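Local coordinates for pesticidal crystal protein Cry2Aa (Bacillus thuringiensis serovar kurstaki, PDB 1I5P) that lyses midgut epithelial cells of dipteran and lepidopteran larvae colloid-osmotically after binding to them, as an insecticidal crystal toxin, at residues Ala290-Phe295 / Glu436-Pro441; Gln284-Thr289 / Pro430-Asn435; Ser348-Ala353 / Ile447-Ser452. One frame throughout, in Å; residues are numbered along the deposited sequence.

All three contacts lie in the middle domain, and each is partly buried, mixing buried with exposed residues. Contacts 1 and 2 are consecutive parts of one seam, in which strand 287-289 and helix 293-300 face the loop 430-435 and helix 435-438; Leu-438 packs on Ile-433 between them. Water bridges both, but contact 1 otherwise rests on apolar packing, whereas contact 2 adds direct hydrogen bonds from a glutamine amide to a backbone. Contact 3 lies about 15 Å from contact 1, centre to centre, and is mainly a backbone pairing at a sheet. The salt bridge from Arg-448 to Asp-437 ties it to contact 1.

Contact 1 (Ala290-Phe295 / Glu436-Pro441); sequences AQNWPF and EDLTRP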
loop_
_atom_site.group_PDB
_atom_site.type_symbol
_atom_site.label_atom_id
_atom_site.label_comp_id
_atom_site.label_asym_id
_atom_site.label_seq_id
_atom_site.Cartn_x
_atom_site.Cartn_y
_atom_site.Cartn_z
ATOM N N ALA A 290 -12.954 5.611 -14.245
ATOM C CA ALA A 290 -12.155 4.408 -14.041
ATOM C C ALA A 290 -11.275 4.050 -15.239
ATOM O O ALA A 290 -10.170 3.533 -15.074
ATOM C CB ALA A 290 -13.069 3.234 -13.698
ATOM N N GLN A 291 -11.760 4.325 -16.445
ATOM C CA GLN A 291 -10.998 4.016 -17.653
ATOM C C GLN A 291 -9.690 4.808 -17.712
ATOM O O GLN A 291 -8.740 4.401 -18.381
ATOM C CB GLN A 291 -11.841 4.300 -18.901
ATOM C CG GLN A 291 -12.938 3.265 -19.158
ATOM C CD GLN A 291 -13.743 3.547 -20.423
ATOM O OE1 GLN A 291 -14.522 2.705 -20.876
ATOM N NE2 GLN A 291 -13.565 4.737 -20.992
ATOM N N ASN A 292 -9.651 5.929 -16.999
ATOM C CA ASN A 292 -8.472 6.787 -16.952
ATOM C C ASN A 292 -7.480 6.352 -15.878
ATOM O O ASN A 292 -6.321 6.760 -15.895
ATOM C CB ASN A 292 -8.866 8.230 -16.626
ATOM C CG ASN A 292 -9.915 8.781 -17.559
ATOM O OD1 ASN A 292 -10.723 9.617 -17.161
ATOM N ND2 ASN A 292 -9.905 8.332 -18.808
ATOM N N TRP A 293 -7.948 5.540 -14.938
ATOM C CA TRP A 293 -7.113 5.113 -13.822
ATOM C C TRP A 293 -5.823 4.400 -14.219
ATOM O O TRP A 293 -4.753 4.739 -13.711
ATOM C CB TRP A 293 -7.927 4.243 -12.851
ATOM C CG TRP A 293 -7.174 3.855 -11.605
ATOM C CD1 TRP A 293 -7.057 2.600 -11.078
ATOM C CD2 TRP A 293 -6.390 4.717 -10.767
ATOM N NE1 TRP A 293 -6.240 2.624 -9.970
ATOM C CE2 TRP A 293 -5.818 3.908 -9.757
ATOM C CE3 TRP A 293 -6.112 6.089 -10.773
ATOM C CZ2 TRP A 293 -4.980 4.430 -8.759
ATOM C CZ3 TRP A 293 -5.277 6.610 -9.777
ATOM C CH2 TRP A 293 -4.722 5.777 -8.788
ATOM N N PRO A 294 -5.899 3.412 -15.129
ATOM C CA PRO A 294 -4.693 2.694 -15.545
ATOM C C PRO A 294 -3.580 3.638 -15.945
ATOM O O PRO A 294 -2.430 3.455 -15.547
ATOM C CB PRO A 294 -5.193 1.832 -16.701
ATOM C CG PRO A 294 -6.582 1.485 -16.238
ATOM C CD PRO A 294 -7.085 2.850 -15.800
ATOM N N PHE A 295 -3.921 4.660 -16.724
ATOM C CA PHE A 295 -2.918 5.628 -17.140
ATOM C C PHE A 295 -2.335 6.352 -15.940
ATOM O O PHE A 295 -1.114 6.468 -15.809
ATOM C CB PHE A 295 -3.498 6.688 -18.083
ATOM C CG PHE A 295 -2.627 7.912 -18.203
ATOM C CD1 PHE A 295 -1.512 7.916 -19.041
ATOM C CD2 PHE A 295 -2.866 9.028 -17.408
ATOM C CE1 PHE A 295 -0.647 9.005 -19.081
ATOM C CE2 PHE A 295 -2.001 10.131 -17.439
ATOM C CZ PHE A 295 -0.889 10.115 -18.280
ATOM N N GLU A 436 -5.306 11.555 -25.529
ATOM C CA GLU A 436 -4.312 10.709 -26.182
ATOM C C GLU A 436 -3.393 10.087 -25.142
ATOM O O GLU A 436 -2.847 9.001 -25.356
ATOM C CB GLU A 436 -3.481 11.508 -27.189
ATOM C CG GLU A 436 -4.280 12.090 -28.355
ATOM C CD GLU A 436 -4.758 13.510 -28.090
ATOM O OE1 GLU A 436 -5.583 13.707 -27.171
ATOM O OE2 GLU A 436 -4.309 14.429 -28.805
ATOM N N ASP A 437 -3.211 10.774 -24.018
ATOM C CA ASP A 437 -2.367 10.236 -22.956
ATOM C C ASP A 437 -3.185 9.288 -22.088
ATOM O O ASP A 437 -2.722 8.201 -21.748
ATOM C CB ASP A 437 -1.787 11.363 -22.094
ATOM C CG ASP A 437 -0.538 11.984 -22.699
ATOM O OD1 ASP A 437 0.325 11.230 -23.189
ATOM O OD2 ASP A 437 -0.416 13.230 -22.666
ATOM N N LEU A 438 -4.410 9.694 -21.759
ATOM C CA LEU A 438 -5.291 8.881 -20.925
ATOM C C LEU A 438 -5.599 7.523 -21.547
ATOM O O LEU A 438 -5.913 6.560 -20.845
ATOM C CB LEU A 438 -6.608 9.615 -20.668
ATOM C CG LEU A 438 -6.563 10.913 -19.862
ATOM C CD1 LEU A 438 -7.924 11.592 -19.922
ATOM C CD2 LEU A 438 -6.172 10.614 -18.426
ATOM N N THR A 439 -5.505 7.456 -22.867
ATOM C CA THR A 439 -5.795 6.228 -23.593
ATOM C C THR A 439 -4.579 5.315 -23.749
ATOM O O THR A 439 -4.711 4.171 -24.182
ATOM C CB THR A 439 -6.340 6.550 -24.998
ATOM O OG1 THR A 439 -6.621 5.334 -25.695
ATOM C CG2 THR A 439 -5.320 7.344 -25.787
ATOM N N ARG A 440 -3.402 5.818 -23.395
ATOM C CA ARG A 440 -2.183 5.032 -23.518
ATOM C C ARG A 440 -1.368 4.968 -22.231
ATOM O O ARG A 440 -0.495 5.800 -21.991
ATOM C CB ARG A 440 -1.332 5.594 -24.659
ATOM C CG ARG A 440 -2.044 5.457 -25.986
ATOM C CD ARG A 440 -1.538 6.401 -27.054
ATOM N NE ARG A 440 -2.535 6.467 -28.118
ATOM C CZ ARG A 440 -2.328 6.979 -29.325
ATOM N NH1 ARG A 440 -1.144 7.485 -29.645
ATOM N NH2 ARG A 440 -3.312 6.978 -30.218
ATOM N N PRO A 441 -1.646 3.965 -21.387
ATOM C CA PRO A 441 -0.933 3.791 -20.121
ATOM C C PRO A 441 0.561 3.655 -20.361
ATOM O O PRO A 441 0.975 3.096 -21.369
ATOM C CB PRO A 441 -1.545 2.512 -19.564
ATOM C CG PRO A 441 -2.946 2.582 -20.068
ATOM C CD PRO A 441 -2.713 2.961 -21.514
HETATM O O HOH W 1 -6.127 4.836 -18.669
HETATM O O HOH W 2 -8.857 6.387 -20.664
#
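The ring of Phe-295 carries most of the apolar contact, set against the backbone of Asp-437 and Leu-438. Its CG stands anti to the backbone N (chi1 163°), and one face of the ring receives the peptide between those two residues: Asp-437 C lies 3.7 Å above the ring plane, displaced toward the rim. Arg-440 O and Pro-441 CA sit at the ring edge, near its plane. The side chain of Leu-438 meets Phe-295 at about a right angle, CD2 to CD2 at 3.8 Å, while its other methyl, CD1, rests 4.0 Å from Asn-292 ND2. Farther along, the two prolines touch through Pro-294 CB and Pro-441 CG at 4.1 Å.

Polar links across the interface run through water. One molecule donates to Gln-291 O and to Leu-438 O (2.8 Å from the water oxygen to Leu-438 O) and accepts from Phe-295 N, 2.9 Å away. A second accepts from Asn-292 ND2 and donates to the same Leu-438 O, with a weak bond to Gln-291 O. The amide oxygen of Asn-292 turns to Thr-289 N, and Asp-437 OD1 forms a salt bridge with Arg-448.

Two waters thus converge on a single carbonyl, Leu-438 O, satisfying it and Phe-295 N where the two short helices meet without a direct hydrogen bond, beside an apolar patch built on one phenylalanine.

Contact 2 (Gln284-Thr289 / Pro430-Asn435); sequences QTQSFT and PLVIRN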
loop_
_atom_site.group_PDB
_atom_site.type_symbol
_atom_site.label_atom_id
_atom_site.label_comp_id
_atom_site.label_asym_id
_atom_site.label_seq_id
_atom_site.Cartn_x
_atom_site.Cartn_y
_atom_site.Cartn_z
ATOM N N GLN A 284 -7.315 22.327 -9.653
ATOM C CA GLN A 284 -7.324 20.971 -10.195
ATOM C C GLN A 284 -8.767 20.592 -10.516
ATOM O O GLN A 284 -9.461 20.002 -9.695
ATOM C CB GLN A 284 -6.714 20.014 -9.172
ATOM C CG GLN A 284 -5.337 20.463 -8.693
ATOM C CD GLN A 284 -5.388 21.423 -7.510
ATOM O OE1 GLN A 284 -6.384 22.110 -7.286
ATOM N NE2 GLN A 284 -4.297 21.480 -6.753
ATOM N N THR A 285 -9.196 20.919 -11.731
ATOM C CA THR A 285 -10.574 20.701 -12.161
ATOM C C THR A 285 -10.926 19.487 -13.009
ATOM O O THR A 285 -12.082 19.069 -13.034
ATOM C CB THR A 285 -11.071 21.932 -12.938
ATOM O OG1 THR A 285 -10.103 22.273 -13.940
ATOM C CG2 THR A 285 -11.261 23.114 -12.007
ATOM N N GLN A 286 -9.960 18.920 -13.713
ATOM C CA GLN A 286 -10.270 17.787 -14.567
ATOM C C GLN A 286 -10.940 16.635 -13.825
ATOM O O GLN A 286 -10.564 16.289 -12.707
ATOM C CB GLN A 286 -9.009 17.306 -15.279
ATOM C CG GLN A 286 -9.254 16.193 -16.276
ATOM C CD GLN A 286 -8.077 15.985 -17.208
ATOM O OE1 GLN A 286 -6.958 16.406 -16.917
ATOM N NE2 GLN A 286 -8.321 15.324 -18.328
ATOM N N SER A 287 -11.950 16.054 -14.461
ATOM C CA SER A 287 -12.683 14.947 -13.872
ATOM C C SER A 287 -12.204 13.665 -14.543
ATOM O O SER A 287 -11.897 13.662 -15.732
ATOM C CB SER A 287 -14.190 15.142 -14.093
ATOM O OG SER A 287 -14.953 14.240 -13.312
ATOM N N PHE A 288 -12.121 12.581 -13.783
ATOM C CA PHE A 288 -11.663 11.315 -14.348
ATOM C C PHE A 288 -12.611 10.166 -14.053
ATOM O O PHE A 288 -13.363 10.195 -13.073
ATOM C CB PHE A 288 -10.275 10.943 -13.802
ATOM C CG PHE A 288 -9.227 11.998 -14.020
ATOM C CD1 PHE A 288 -9.011 12.990 -13.070
ATOM C CD2 PHE A 288 -8.463 12.008 -15.186
ATOM C CE1 PHE A 288 -8.050 13.978 -13.272
ATOM C CE2 PHE A 288 -7.500 12.993 -15.399
ATOM C CZ PHE A 288 -7.296 13.980 -14.439
ATOM N N THR A 289 -12.551 9.152 -14.908
ATOM C CA THR A 289 -13.358 7.953 -14.762
ATOM C C THR A 289 -12.405 6.770 -14.596
ATOM O O THR A 289 -11.193 6.907 -14.786
ATOM C CB THR A 289 -14.243 7.717 -16.003
ATOM O OG1 THR A 289 -13.412 7.540 -17.157
ATOM C CG2 THR A 289 -15.167 8.905 -16.228
ATOM N N PRO A 430 -0.642 17.764 -15.466
ATOM C CA PRO A 430 -0.799 19.146 -15.926
ATOM C C PRO A 430 -2.268 19.523 -15.709
ATOM O O PRO A 430 -3.072 18.672 -15.319
ATOM C CB PRO A 430 -0.451 19.045 -17.405
ATOM C CG PRO A 430 -1.036 17.718 -17.760
ATOM C CD PRO A 430 -0.526 16.849 -16.614
ATOM N N LEU A 431 -2.629 20.776 -15.973
ATOM C CA LEU A 431 -4.014 21.201 -15.787
ATOM C C LEU A 431 -4.970 20.280 -16.540
ATOM O O LEU A 431 -6.013 19.886 -16.019
ATOM C CB LEU A 431 -4.208 22.645 -16.261
ATOM C CG LEU A 431 -5.629 23.209 -16.103
ATOM C CD1 LEU A 431 -6.031 23.201 -14.635
ATOM C CD2 LEU A 431 -5.687 24.626 -16.668
ATOM N N VAL A 432 -4.605 19.925 -17.765
ATOM C CA VAL A 432 -5.437 19.047 -18.579
ATOM C C VAL A 432 -4.596 17.963 -19.238
ATOM O O VAL A 432 -3.647 18.259 -19.968
ATOM C CB VAL A 432 -6.170 19.832 -19.699
ATOM C CG1 VAL A 432 -7.099 18.900 -20.463
ATOM C CG2 VAL A 432 -6.954 20.994 -19.106
ATOM N N ILE A 433 -4.940 16.708 -18.973
ATOM C CA ILE A 433 -4.233 15.585 -19.571
ATOM C C ILE A 433 -4.976 15.248 -20.856
ATOM O O ILE A 433 -6.190 15.055 -20.840
ATOM C CB ILE A 433 -4.254 14.346 -18.661
ATOM C CG1 ILE A 433 -3.606 14.678 -17.317
ATOM C CG2 ILE A 433 -3.545 13.184 -19.354
ATOM C CD1 ILE A 433 -3.779 13.605 -16.270
ATOM N N ARG A 434 -4.247 15.184 -21.963
ATOM C CA ARG A 434 -4.840 14.882 -23.262
ATOM C C ARG A 434 -5.476 13.496 -23.250
ATOM O O ARG A 434 -5.001 12.596 -22.553
ATOM C CB ARG A 434 -3.759 14.940 -24.352
ATOM C CG ARG A 434 -2.751 16.071 -24.163
ATOM C CD ARG A 434 -1.879 16.297 -25.396
ATOM N NE ARG A 434 -0.915 15.231 -25.679
ATOM C CZ ARG A 434 -0.862 14.554 -26.826
ATOM N NH1 ARG A 434 -1.729 14.823 -27.794
ATOM N NH2 ARG A 434 0.076 13.634 -27.027
ATOM N N ASN A 435 -6.555 13.315 -24.006
ATOM C CA ASN A 435 -7.191 12.005 -24.063
ATOM C C ASN A 435 -6.211 11.034 -24.702
ATOM O O ASN A 435 -6.271 9.835 -24.450
ATOM C CB ASN A 435 -8.485 12.041 -24.884
ATOM C CG ASN A 435 -9.638 12.708 -24.148
ATOM O OD1 ASN A 435 -9.720 12.671 -22.920
ATOM N ND2 ASN A 435 -10.555 13.299 -24.910
HETATM O O HOH W 3 -8.825 20.612 -16.245
HETATM O O HOH W 4 -5.243 16.895 -14.723
HETATM O O HOH W 5 -7.024 19.512 -13.405
#
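Gln-286 reaches straight across to Ile-433 and sets its terminal amide against the backbone of that one residue. With CG anti to the backbone N (chi1 -176°) and the chain extended beyond it, the amide is carried across to the opposite loop. There OE1 accepts the N-H of Ile-433 at 2.9 Å in a nearly straight bond, 169° at the hydrogen; the donor lies 16° out of the carbonyl plane. On the other branch, NE2 makes a weak bond to Ile-433 O at 3.3 Å. The amide thus pairs with both the N-H and the C=O of one residue, as the opposite residue of a hydrogen-bonded antiparallel pair would.

The side chains of Ile-433 and Phe-288 cross at about a right angle. The CD1 methyl of Ile-433 approaches the ring obliquely and comes within 3.9 Å of Phe-288 CE2, with CZ almost as near. Leu-438 of helix 435-438 and Leu-296 of helix 293-300 join the same apolar cluster. Strand 287-289 pairs with strand 235-237 through Phe-288 and Thr-236, while the loop 430-435 follows strand 422-430 and leads into helix 435-438.

Toward Leu-431 the two segments are joined through water. One molecule accepts from Gln-286 N and donates to Leu-431 O, 2.8 Å from the water oxygen; another donates to the same carbonyl at 2.9 Å and hydrogen-bonds to Thr-285 OG1. A third, in the plane of the Phe-288 ring at its edge, is placed to bridge Gln-286 OE1 and Pro-430 O.

The strong OE1 bond, assisted by the weak one from NE2, should fix the rotation of the glutamine amide. Together they give Ile-433, in a loop without regular strand pairing, partners for both its N-H and its C=O.

Contact 3 (Ser348-Ala353 / Ile447-Ser452); sequences SGLIGA and IRNIES
A single parallel beta bridge, Ile-351 with Ile-450, joins the short strand 351-352, paired beside strand 329-342, to the loop leading to strand 462-469. The two touching parts run 21° apart. Ile-450 N donates to Leu-350 O at 3.3 Å, and Gly-352 N returns a weak bond to Ile-450 O, so Ile-450 bonds to the residues before and after Ile-351.

One step earlier a side chain takes over: Asn-449 OD1 accepts Leu-350 N at 3.1 Å, the N-H pointing at it almost straight (167°). The Asn-449 and Leu-350 side chains lie side by side, pointing the same way, with OD1 3.6 Å from Leu-350 CB. A water donates to both Leu-350 O and Arg-448 O. At the far end Glu-451, extended from a CG anti to the backbone N (chi1 177°), passes close to Gly-352 O, with CG 3.2 Å from it, and brings OE2 within 3.3 Å of Ala-353 CA; that oxygen accepts from Thr-354 N.

Strand 351-352 also pairs antiparallel with strand 329-342, through Ile-351 and Ala-338, so it runs between that strand and the loop. Ile-450 packs on Phe-295 and Leu-299 of helix 293-300 and on Pro-430 at the end of strand 422-430.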
loop_
_atom_site.group_PDB
_atom_site.type_symbol
_atom_site.label_atom_id
_atom_site.label_comp_id
_atom_site.label_asym_id
_atom_site.label_seq_id
_atom_site.Cartn_x
_atom_site.Cartn_y
_atom_site.Cartn_z
ATOM N N SER A 348 12.078 11.662 -13.932
ATOM C CA SER A 348 10.794 11.254 -14.480
ATOM C C SER A 348 10.614 12.075 -15.747
ATOM O O SER A 348 11.544 12.732 -16.215
ATOM C CB SER A 348 9.668 11.611 -13.517
ATOM O OG SER A 348 9.509 13.021 -13.454
ATOM N N GLY A 349 9.411 12.043 -16.301
ATOM C CA GLY A 349 9.154 12.837 -17.479
ATOM C C GLY A 349 8.798 14.217 -16.975
ATOM O O GLY A 349 8.593 14.412 -15.777
ATOM N N LEU A 350 8.743 15.190 -17.871
ATOM C CA LEU A 350 8.386 16.533 -17.452
ATOM C C LEU A 350 6.892 16.584 -17.189
ATOM O O LEU A 350 6.120 15.825 -17.773
ATOM C CB LEU A 350 8.749 17.549 -18.531
ATOM C CG LEU A 350 10.206 18.008 -18.562
ATOM C CD1 LEU A 350 10.549 18.546 -19.947
ATOM C CD2 LEU A 350 10.424 19.066 -17.493
ATOM N N ILE A 351 6.492 17.471 -16.292
ATOM C CA ILE A 351 5.085 17.636 -15.974
ATOM C C ILE A 351 4.784 19.099 -16.233
ATOM O O ILE A 351 5.492 19.977 -15.741
ATOM C CB ILE A 351 4.804 17.304 -14.503
ATOM C CG1 ILE A 351 5.320 15.900 -14.189
ATOM C CG2 ILE A 351 3.305 17.386 -14.229
ATOM C CD1 ILE A 351 5.734 15.708 -12.752
ATOM N N GLY A 352 3.744 19.361 -17.017
ATOM C CA GLY A 352 3.409 20.736 -17.327
ATOM C C GLY A 352 4.138 21.189 -18.577
ATOM O O GLY A 352 4.320 20.410 -19.513
ATOM N N ALA A 353 4.560 22.447 -18.591
ATOM C CA ALA A 353 5.260 23.006 -19.739
ATOM C C ALA A 353 6.597 22.325 -19.999
ATOM O O ALA A 353 7.355 22.031 -19.066
ATOM C CB ALA A 353 5.476 24.501 -19.539
ATOM N N ILE A 447 9.546 7.045 -19.832
ATOM C CA ILE A 447 9.744 8.471 -19.675
ATOM C C ILE A 447 8.988 9.170 -20.796
ATOM O O ILE A 447 9.423 9.176 -21.945
ATOM C CB ILE A 447 11.237 8.845 -19.748
ATOM C CG1 ILE A 447 12.008 8.119 -18.639
ATOM C CG2 ILE A 447 11.400 10.351 -19.620
ATOM C CD1 ILE A 447 11.539 8.453 -17.225
ATOM N N ARG A 448 7.836 9.737 -20.457
ATOM C CA ARG A 448 7.018 10.441 -21.438
ATOM C C ARG A 448 6.604 11.782 -20.842
ATOM O O ARG A 448 6.271 11.863 -19.657
ATOM C CB ARG A 448 5.765 9.623 -21.778
ATOM C CG ARG A 448 5.111 10.007 -23.100
ATOM C CD ARG A 448 3.611 9.693 -23.121
ATOM N NE ARG A 448 3.299 8.264 -23.042
ATOM C CZ ARG A 448 2.074 7.781 -22.836
ATOM N NH1 ARG A 448 1.052 8.614 -22.686
ATOM N NH2 ARG A 448 1.865 6.473 -22.781
ATOM N N ASN A 449 6.634 12.836 -21.649
ATOM C CA ASN A 449 6.241 14.155 -21.162
ATOM C C ASN A 449 4.724 14.305 -21.190
ATOM O O ASN A 449 4.099 14.173 -22.238
ATOM C CB ASN A 449 6.884 15.249 -22.015
ATOM C CG ASN A 449 8.397 15.221 -21.957
ATOM O OD1 ASN A 449 8.988 14.856 -20.938
ATOM N ND2 ASN A 449 9.036 15.628 -23.051
ATOM N N ILE A 450 4.139 14.571 -20.026
ATOM C CA ILE A 450 2.693 14.739 -19.920
ATOM C C ILE A 450 2.372 16.227 -19.821
ATOM O O ILE A 450 2.435 16.818 -18.741
ATOM C CB ILE A 450 2.137 14.007 -18.677
ATOM C CG1 ILE A 450 2.622 12.554 -18.670
ATOM C CG2 ILE A 450 0.616 14.050 -18.679
ATOM C CD1 ILE A 450 2.281 11.777 -19.934
ATOM N N GLU A 451 2.030 16.827 -20.956
ATOM C CA GLU A 451 1.733 18.257 -21.012
ATOM C C GLU A 451 0.299 18.528 -21.469
ATOM O O GLU A 451 -0.353 17.658 -22.051
ATOM C CB GLU A 451 2.742 18.931 -21.960
ATOM C CG GLU A 451 2.552 20.421 -22.213
ATOM C CD GLU A 451 3.692 21.018 -23.035
ATOM O OE1 GLU A 451 4.125 20.375 -24.017
ATOM O OE2 GLU A 451 4.157 22.132 -22.704
ATOM N N SER A 452 -0.190 19.733 -21.189
ATOM C CA SER A 452 -1.539 20.126 -21.586
ATOM C C SER A 452 -1.639 20.190 -23.103
ATOM O O SER A 452 -0.653 20.480 -23.784
ATOM C CB SER A 452 -1.889 21.505 -21.020
ATOM O OG SER A 452 -2.317 21.430 -19.669
HETATM O O HOH W 6 5.539 13.057 -17.045
#